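Local structure of putative lipoprotein (Bacteroides thetaiotaomicron, 4Q1Z) at residues 111-116 and 343-348; 130-135 and 257-262; 263-268 and 310-315. The protein is of unknown function, a two-domain putative lipoprotein of the DUF4876 family that probably sits tethered to a bacterial membrane by a lipid. All blocks are in the same frame, centred on the assembly; numbering follows the deposited sequence.

Interaction 1: residues 111-116 and 343-348; sequences KEIYYC and LGIARK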
# COMPACT_ATOMS: atom_id res chain seq x y z
N LYS A 111 3.94 -2.17 -1.13
CA LYS A 111 4.24 -3.07 -2.26
C LYS A 111 5.47 -4.00 -1.99
O LYS A 111 5.46 -5.19 -2.32
CB LYS A 111 4.47 -2.21 -3.52
CG LYS A 111 4.60 -2.98 -4.82
CD LYS A 111 4.78 -2.02 -5.98
CE LYS A 111 5.57 -2.63 -7.11
NZ LYS A 111 6.94 -2.99 -6.70
N GLU A 112 6.54 -3.41 -1.45
CA GLU A 112 7.80 -4.08 -1.17
C GLU A 112 8.39 -3.44 0.05
O GLU A 112 8.33 -2.21 0.17
CB GLU A 112 8.74 -3.96 -2.39
CG GLU A 112 10.10 -4.65 -2.21
CD GLU A 112 10.53 -5.57 -3.34
OE1 GLU A 112 9.86 -5.60 -4.40
OE2 GLU A 112 11.53 -6.30 -3.14
N ILE A 113 8.96 -4.27 0.97
CA ILE A 113 9.61 -3.84 2.21
C ILE A 113 10.93 -4.62 2.42
O ILE A 113 10.95 -5.86 2.33
CB ILE A 113 8.66 -3.98 3.46
CG1 ILE A 113 7.30 -3.24 3.26
CG2 ILE A 113 9.37 -3.52 4.75
CD1 ILE A 113 6.19 -3.53 4.31
N TYR A 114 12.03 -3.90 2.72
CA TYR A 114 13.33 -4.50 3.02
C TYR A 114 13.81 -3.93 4.34
O TYR A 114 13.94 -2.71 4.46
CB TYR A 114 14.30 -4.29 1.86
CG TYR A 114 15.74 -4.67 2.16
CD1 TYR A 114 16.06 -5.92 2.68
CD2 TYR A 114 16.78 -3.81 1.83
CE1 TYR A 114 17.39 -6.29 2.91
CE2 TYR A 114 18.10 -4.16 2.07
CZ TYR A 114 18.40 -5.39 2.62
OH TYR A 114 19.71 -5.72 2.85
N TYR A 115 14.00 -4.79 5.37
CA TYR A 115 14.30 -4.36 6.75
C TYR A 115 15.44 -5.08 7.50
O TYR A 115 15.84 -4.59 8.56
CB TYR A 115 13.02 -4.57 7.61
CG TYR A 115 12.50 -6.00 7.66
CD1 TYR A 115 13.06 -6.94 8.51
CD2 TYR A 115 11.40 -6.38 6.89
CE1 TYR A 115 12.62 -8.26 8.53
CE2 TYR A 115 10.92 -7.69 6.93
CZ TYR A 115 11.52 -8.63 7.76
OH TYR A 115 11.07 -9.93 7.82
N CYS A 116 15.88 -6.26 7.05
CA CYS A 116 16.77 -7.08 7.89
C CYS A 116 18.27 -6.69 7.82
O CYS A 116 19.09 -7.26 8.57
CB CYS A 116 16.56 -8.56 7.61
SG CYS A 116 17.22 -9.09 6.01
N LEU A 343 17.61 -9.99 2.29
CA LEU A 343 16.37 -10.44 1.67
C LEU A 343 15.18 -9.68 2.25
O LEU A 343 15.16 -9.33 3.44
CB LEU A 343 16.16 -11.96 1.83
CG LEU A 343 17.30 -12.89 1.35
CD1 LEU A 343 16.96 -14.34 1.62
CD2 LEU A 343 17.62 -12.70 -0.13
N GLY A 344 14.20 -9.45 1.40
CA GLY A 344 13.00 -8.74 1.80
C GLY A 344 11.73 -9.51 1.54
O GLY A 344 11.73 -10.74 1.40
N ILE A 345 10.63 -8.75 1.49
CA ILE A 345 9.27 -9.23 1.27
C ILE A 345 8.64 -8.39 0.14
O ILE A 345 8.91 -7.19 0.01
CB ILE A 345 8.42 -9.23 2.60
CG1 ILE A 345 8.35 -7.81 3.24
CG2 ILE A 345 8.93 -10.30 3.62
CD1 ILE A 345 7.24 -7.57 4.18
N ALA A 346 7.85 -9.03 -0.71
CA ALA A 346 7.23 -8.36 -1.83
C ALA A 346 5.75 -8.78 -1.93
O ALA A 346 5.46 -9.97 -1.86
CB ALA A 346 7.99 -8.68 -3.11
N ARG A 347 4.84 -7.82 -2.06
CA ARG A 347 3.40 -8.11 -2.19
C ARG A 347 3.12 -8.83 -3.50
O ARG A 347 3.70 -8.48 -4.54
CB ARG A 347 2.59 -6.81 -2.09
CG ARG A 347 1.13 -6.97 -1.80
CD ARG A 347 0.60 -5.78 -1.01
NE ARG A 347 -0.38 -6.29 -0.06
CZ ARG A 347 -0.51 -5.91 1.20
NH1 ARG A 347 0.22 -4.91 1.67
NH2 ARG A 347 -1.37 -6.51 1.99
N LYS A 348 2.27 -9.87 -3.44
CA LYS A 348 1.85 -10.69 -4.58
C LYS A 348 0.89 -9.93 -5.44
O LYS A 348 0.10 -9.14 -4.93
CB LYS A 348 1.17 -12.00 -4.11
CG LYS A 348 2.10 -13.03 -3.47
CD LYS A 348 1.27 -14.20 -2.94
CE LYS A 348 2.06 -15.08 -2.01
NZ LYS A 348 1.17 -16.05 -1.33
O HOH W 1 13.71 -7.74 5.26
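The ring of Tyr114 meets Leu343 at its edge, where CD1 lies 3.6 Å from Leu343 O, near the plane of the ring. The Tyr115 ring turns its edge to Ile345, with CE2 near CG1, while one of its faces carries a water over the ring centre. This water accepts from Tyr115 N and donates to Leu343 O, bridging the two segments just beyond the strand pairing. Cys116 SG, 3.3 Å from Leu343 O, crowds the same carbonyl. The backbones run antiparallel, 173° between strand directions. Ile113 and Ile345 form a hydrogen-bonded pair, Ile113 N to Ile345 O 3.1 Å and Ile345 N to Ile113 O 3.0 Å, and Arg347 N donates to Lys111 O at 2.7 Å. Side by side, the two isoleucines point the same way; Ile345 CG1 stands between its backbone N and carbonyl carbon (chi1 58°), 3.8 Å from Ile113 CB. Of the Glu112 carboxylate, OE1 touches Ala346 CB, whereas OE2 forms a salt bridge with Arg388. Strand 108-114 is flanked by 344-347 and by 131-136, where Lys111 and Glu112 both face Glu133 in a classic beta bulge; strand 378-382 follows 344-347 at the edge of the sheet.

Interaction 2: residues 130-135 and 257-262; sequences QFYEIY and YLTSVF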
# COMPACT_ATOMS: atom_id res chain seq x y z
N GLN A 130 17.51 -0.20 4.67
CA GLN A 130 16.06 -0.33 4.89
C GLN A 130 15.23 0.60 3.98
O GLN A 130 15.57 1.77 3.83
CB GLN A 130 15.69 -0.03 6.36
CG GLN A 130 16.23 -1.02 7.37
CD GLN A 130 15.64 -0.84 8.76
OE1 GLN A 130 15.45 0.28 9.27
NE2 GLN A 130 15.38 -1.95 9.43
N PHE A 131 14.15 0.08 3.38
CA PHE A 131 13.24 0.86 2.54
C PHE A 131 11.83 0.23 2.54
O PHE A 131 11.66 -0.96 2.84
CB PHE A 131 13.78 1.06 1.10
CG PHE A 131 13.59 -0.09 0.13
CD1 PHE A 131 12.43 -0.18 -0.64
CD2 PHE A 131 14.55 -1.09 0.02
CE1 PHE A 131 12.25 -1.25 -1.54
CE2 PHE A 131 14.38 -2.15 -0.89
CZ PHE A 131 13.23 -2.21 -1.67
N TYR A 132 10.84 1.07 2.21
CA TYR A 132 9.39 0.83 2.18
C TYR A 132 8.85 1.41 0.91
O TYR A 132 9.01 2.61 0.68
CB TYR A 132 8.71 1.54 3.40
CG TYR A 132 9.43 1.30 4.71
CD1 TYR A 132 10.45 2.15 5.14
CD2 TYR A 132 9.15 0.18 5.49
CE1 TYR A 132 11.16 1.89 6.30
CE2 TYR A 132 9.86 -0.09 6.65
CZ TYR A 132 10.86 0.78 7.06
OH TYR A 132 11.54 0.54 8.23
N GLU A 133 8.29 0.58 0.04
CA GLU A 133 7.74 1.03 -1.23
C GLU A 133 6.22 0.92 -1.16
O GLU A 133 5.68 -0.14 -0.92
CB GLU A 133 8.35 0.25 -2.39
CG GLU A 133 7.83 0.69 -3.75
CD GLU A 133 8.49 0.06 -4.96
OE1 GLU A 133 9.66 -0.39 -4.84
OE2 GLU A 133 7.84 0.01 -6.02
N ILE A 134 5.57 2.08 -1.32
CA ILE A 134 4.14 2.39 -1.29
C ILE A 134 3.67 2.50 -2.73
O ILE A 134 4.35 3.12 -3.53
CB ILE A 134 4.02 3.73 -0.47
CG1 ILE A 134 4.20 3.49 1.01
CG2 ILE A 134 2.80 4.58 -0.76
CD1 ILE A 134 3.45 2.26 1.48
N TYR A 135 2.54 1.86 -3.09
CA TYR A 135 2.01 1.83 -4.46
C TYR A 135 0.56 2.31 -4.54
O TYR A 135 -0.26 1.96 -3.69
CB TYR A 135 2.11 0.38 -5.00
CG TYR A 135 1.65 0.12 -6.43
CD1 TYR A 135 2.49 0.39 -7.51
CD2 TYR A 135 0.45 -0.54 -6.69
CE1 TYR A 135 2.10 0.10 -8.82
CE2 TYR A 135 0.04 -0.83 -7.99
CZ TYR A 135 0.88 -0.52 -9.06
OH TYR A 135 0.49 -0.82 -10.35
N TYR A 257 16.54 5.90 11.92
CA TYR A 257 15.24 5.30 12.09
C TYR A 257 15.43 3.87 11.69
O TYR A 257 15.24 3.48 10.53
CB TYR A 257 14.15 6.06 11.30
CG TYR A 257 12.77 5.46 11.47
CD1 TYR A 257 12.28 5.14 12.74
CD2 TYR A 257 11.95 5.21 10.38
CE1 TYR A 257 11.03 4.55 12.91
CE2 TYR A 257 10.69 4.66 10.53
CZ TYR A 257 10.23 4.32 11.80
OH TYR A 257 8.99 3.77 11.97
N LEU A 258 15.91 3.08 12.65
CA LEU A 258 16.15 1.67 12.42
C LEU A 258 15.00 0.89 13.01
O LEU A 258 14.89 0.78 14.23
CB LEU A 258 17.52 1.21 12.99
CG LEU A 258 17.83 -0.29 12.95
CD1 LEU A 258 18.03 -0.80 11.53
CD2 LEU A 258 19.00 -0.61 13.80
N THR A 259 14.13 0.34 12.15
CA THR A 259 13.06 -0.55 12.57
C THR A 259 13.73 -1.96 12.81
O THR A 259 14.84 -2.19 12.36
CB THR A 259 11.87 -0.51 11.58
OG1 THR A 259 12.22 -1.02 10.29
CG2 THR A 259 11.28 0.88 11.44
N SER A 260 13.09 -2.84 13.58
CA SER A 260 13.62 -4.18 13.92
C SER A 260 14.13 -4.96 12.69
O SER A 260 13.38 -5.17 11.73
CB SER A 260 12.55 -5.00 14.64
OG SER A 260 13.13 -6.04 15.41
N VAL A 261 15.42 -5.37 12.73
CA VAL A 261 16.05 -6.19 11.68
C VAL A 261 15.43 -7.63 11.76
O VAL A 261 15.60 -8.44 10.84
CB VAL A 261 17.61 -6.17 11.72
CG1 VAL A 261 18.16 -4.75 11.52
CG2 VAL A 261 18.17 -6.79 13.00
N PHE A 262 14.65 -7.92 12.84
CA PHE A 262 13.90 -9.17 12.99
C PHE A 262 12.50 -9.07 12.41
O PHE A 262 11.74 -10.01 12.54
CB PHE A 262 13.75 -9.52 14.47
CG PHE A 262 15.01 -9.91 15.18
CD1 PHE A 262 15.58 -11.16 14.97
CD2 PHE A 262 15.60 -9.05 16.09
CE1 PHE A 262 16.75 -11.54 15.65
CE2 PHE A 262 16.76 -9.43 16.78
CZ PHE A 262 17.33 -10.67 16.56
O HOH W 2 13.64 2.27 8.71
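Gln130 and Thr259 are joined through both ends of the glutamine amide. Thr259 N donates to Gln130 OE1 at 3.2 Å, lying in the carbonyl plane on a lone pair, although the hydrogen bond is bent, 146° at the hydrogen. In return Gln130 NE2 donates to Thr259 O at 3.0 Å; that oxygen lies near the amide plane, but NE2 stands well above the plane of the threonine carbonyl. Tyr132 and Thr259 meet tip to tip: OG1, lying near the ring plane at its edge, donates to Tyr132 OH at 2.7 Å. Leu258 crosses the glutamine at about a right angle, its CD1 3.6 Å from Gln130 NE2. The amide is also held directly by Tyr115 O, at NE2, and by Gln200 NE2, at OE1. Next comes a water that donates to Gln130 OE1 and Tyr257 O and also bonds Tyr132 OH; it lies between OE1 and Tyr257 O, two acceptors that cannot bond each other. Further out, Tyr257 OH bonds Asn151. The amide pairs with the N-H and C=O of Thr259 much as a strand would, fastening an irregular loop to the start of strand 131-136.

Interaction 3: residues 263-268 and 310-315; sequences GGAYVI and AVEAVN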
# COMPACT_ATOMS: atom_id res chain seq x y z
N GLY A 263 12.12 -7.94 11.85
CA GLY A 263 10.77 -7.70 11.36
C GLY A 263 10.05 -6.75 12.28
O GLY A 263 9.96 -6.98 13.50
N GLY A 264 9.56 -5.67 11.69
CA GLY A 264 8.78 -4.66 12.39
C GLY A 264 7.33 -4.73 11.97
O GLY A 264 7.00 -5.46 11.02
N ALA A 265 6.45 -4.02 12.70
CA ALA A 265 5.03 -3.90 12.41
C ALA A 265 4.83 -2.48 11.83
O ALA A 265 5.11 -1.50 12.51
CB ALA A 265 4.19 -4.14 13.66
N TYR A 266 4.49 -2.40 10.53
CA TYR A 266 4.39 -1.14 9.76
C TYR A 266 2.97 -0.77 9.45
O TYR A 266 2.19 -1.63 9.04
CB TYR A 266 5.18 -1.29 8.42
CG TYR A 266 6.50 -2.03 8.58
CD1 TYR A 266 7.57 -1.44 9.26
CD2 TYR A 266 6.66 -3.33 8.10
CE1 TYR A 266 8.77 -2.13 9.46
CE2 TYR A 266 7.88 -4.01 8.26
CZ TYR A 266 8.92 -3.42 8.97
OH TYR A 266 10.11 -4.07 9.17
N VAL A 267 2.64 0.52 9.57
CA VAL A 267 1.31 1.04 9.20
C VAL A 267 1.45 2.37 8.46
O VAL A 267 2.31 3.19 8.79
CB VAL A 267 0.29 1.21 10.38
CG1 VAL A 267 -0.15 -0.13 10.96
CG2 VAL A 267 0.80 2.15 11.48
N ILE A 268 0.53 2.60 7.51
CA ILE A 268 0.33 3.89 6.86
C ILE A 268 -1.12 4.24 7.13
O ILE A 268 -1.99 3.37 7.04
CB ILE A 268 0.74 4.02 5.38
CG1 ILE A 268 0.17 2.88 4.48
CG2 ILE A 268 2.29 4.20 5.27
CD1 ILE A 268 0.12 3.17 3.01
N ALA A 310 -1.40 -2.19 6.73
CA ALA A 310 -0.60 -2.71 7.84
C ALA A 310 0.10 -4.00 7.44
O ALA A 310 -0.50 -4.84 6.78
CB ALA A 310 -1.48 -2.95 9.04
N VAL A 311 1.38 -4.14 7.81
CA VAL A 311 2.19 -5.34 7.53
C VAL A 311 2.89 -5.79 8.81
O VAL A 311 3.72 -5.06 9.37
CB VAL A 311 3.23 -5.13 6.37
CG1 VAL A 311 4.01 -6.42 6.08
CG2 VAL A 311 2.54 -4.62 5.12
N GLU A 312 2.58 -7.02 9.25
CA GLU A 312 3.20 -7.62 10.44
C GLU A 312 4.39 -8.47 10.06
O GLU A 312 4.20 -9.63 9.70
CB GLU A 312 2.17 -8.46 11.23
CG GLU A 312 2.71 -9.10 12.50
CD GLU A 312 2.23 -8.45 13.78
OE1 GLU A 312 0.99 -8.40 13.97
OE2 GLU A 312 3.08 -8.03 14.61
N ALA A 313 5.62 -7.93 10.17
CA ALA A 313 6.79 -8.78 9.94
C ALA A 313 7.32 -9.23 11.29
O ALA A 313 7.16 -8.52 12.30
CB ALA A 313 7.85 -8.09 9.10
N VAL A 314 7.83 -10.48 11.32
CA VAL A 314 8.35 -11.16 12.52
C VAL A 314 9.63 -11.93 12.16
O VAL A 314 9.99 -12.02 10.98
CB VAL A 314 7.29 -12.10 13.16
CG1 VAL A 314 6.10 -11.33 13.75
CG2 VAL A 314 6.85 -13.20 12.20
N ASN A 315 10.32 -12.45 13.20
CA ASN A 315 11.58 -13.20 13.16
C ASN A 315 11.54 -14.37 12.19
O ASN A 315 12.43 -14.51 11.37
CB ASN A 315 11.94 -13.73 14.56
CG ASN A 315 12.05 -12.73 15.68
OD1 ASN A 315 11.20 -11.88 15.90
ND2 ASN A 315 13.08 -12.89 16.47
O HOH W 3 10.24 -9.25 15.31
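Antiparallel pairing joins strand 265-269 to strand 307-312, the outermost strand at this end of the large mixed sheet. Tyr266 and Val311 form the hydrogen-bonded pair, with Tyr266 N to Val311 O at 3.0 Å and Val311 N to Tyr266 O at 2.9 Å. Beyond them Ala313 N donates to Gly264 O, also at 3.0 Å but bent to 147°. The ring of Tyr266 lies back over the loop residue Gly264: CG lies anti to the carbonyl carbon (chi1 -41°), Gly264 O sits over one ring face toward the rim, and OH accepts from Gly264 N at 3.0 Å. CE2 lies 4.2 Å from Ala313 CB. A leucine in place of Tyr266 would probably leave Gly264 N without its hydroxyl acceptor and open a gap beside Ala313 and the Tyr132 ring, which meets this one edge-to-face. On the other side of the sheet Val267 CG1 rests 3.7 Å from Ala310 CB. At Gly263 a CB would collide with Ala313 and Val314. Glu312 forms salt bridges with Arg324 and Lys323; the arginine and the lysine together probably balance the buried carboxylate, and the arginine also binds a carbonyl of each segment, Gly263 O and Ala313 O.

In the fold
All three contacts reach one mixed sheet, their centres 9 to 10 Å apart. Interactions 2 and 3 are both nested, in sequence, within the long loop closed by interaction 1, and they follow each other in series. Strands 108-114 and 131-136 adjoin, so interactions 1 and 2 share backbone bonding, with Glu112 O 2.8 Å from Glu133 N. Interaction 3 lies near the other end of the strand order, yet its Tyr266 packs on both others: OH is 3.3 Å from Tyr115 CB, and CE1 is 3.6 Å from Tyr132 CE2. Tyr115, Tyr132 and Tyr266 therefore meet between the contacts. No active site is known; a bound PEG, probably from crystallisation, lies about 4 Å from the Ala346 side chain.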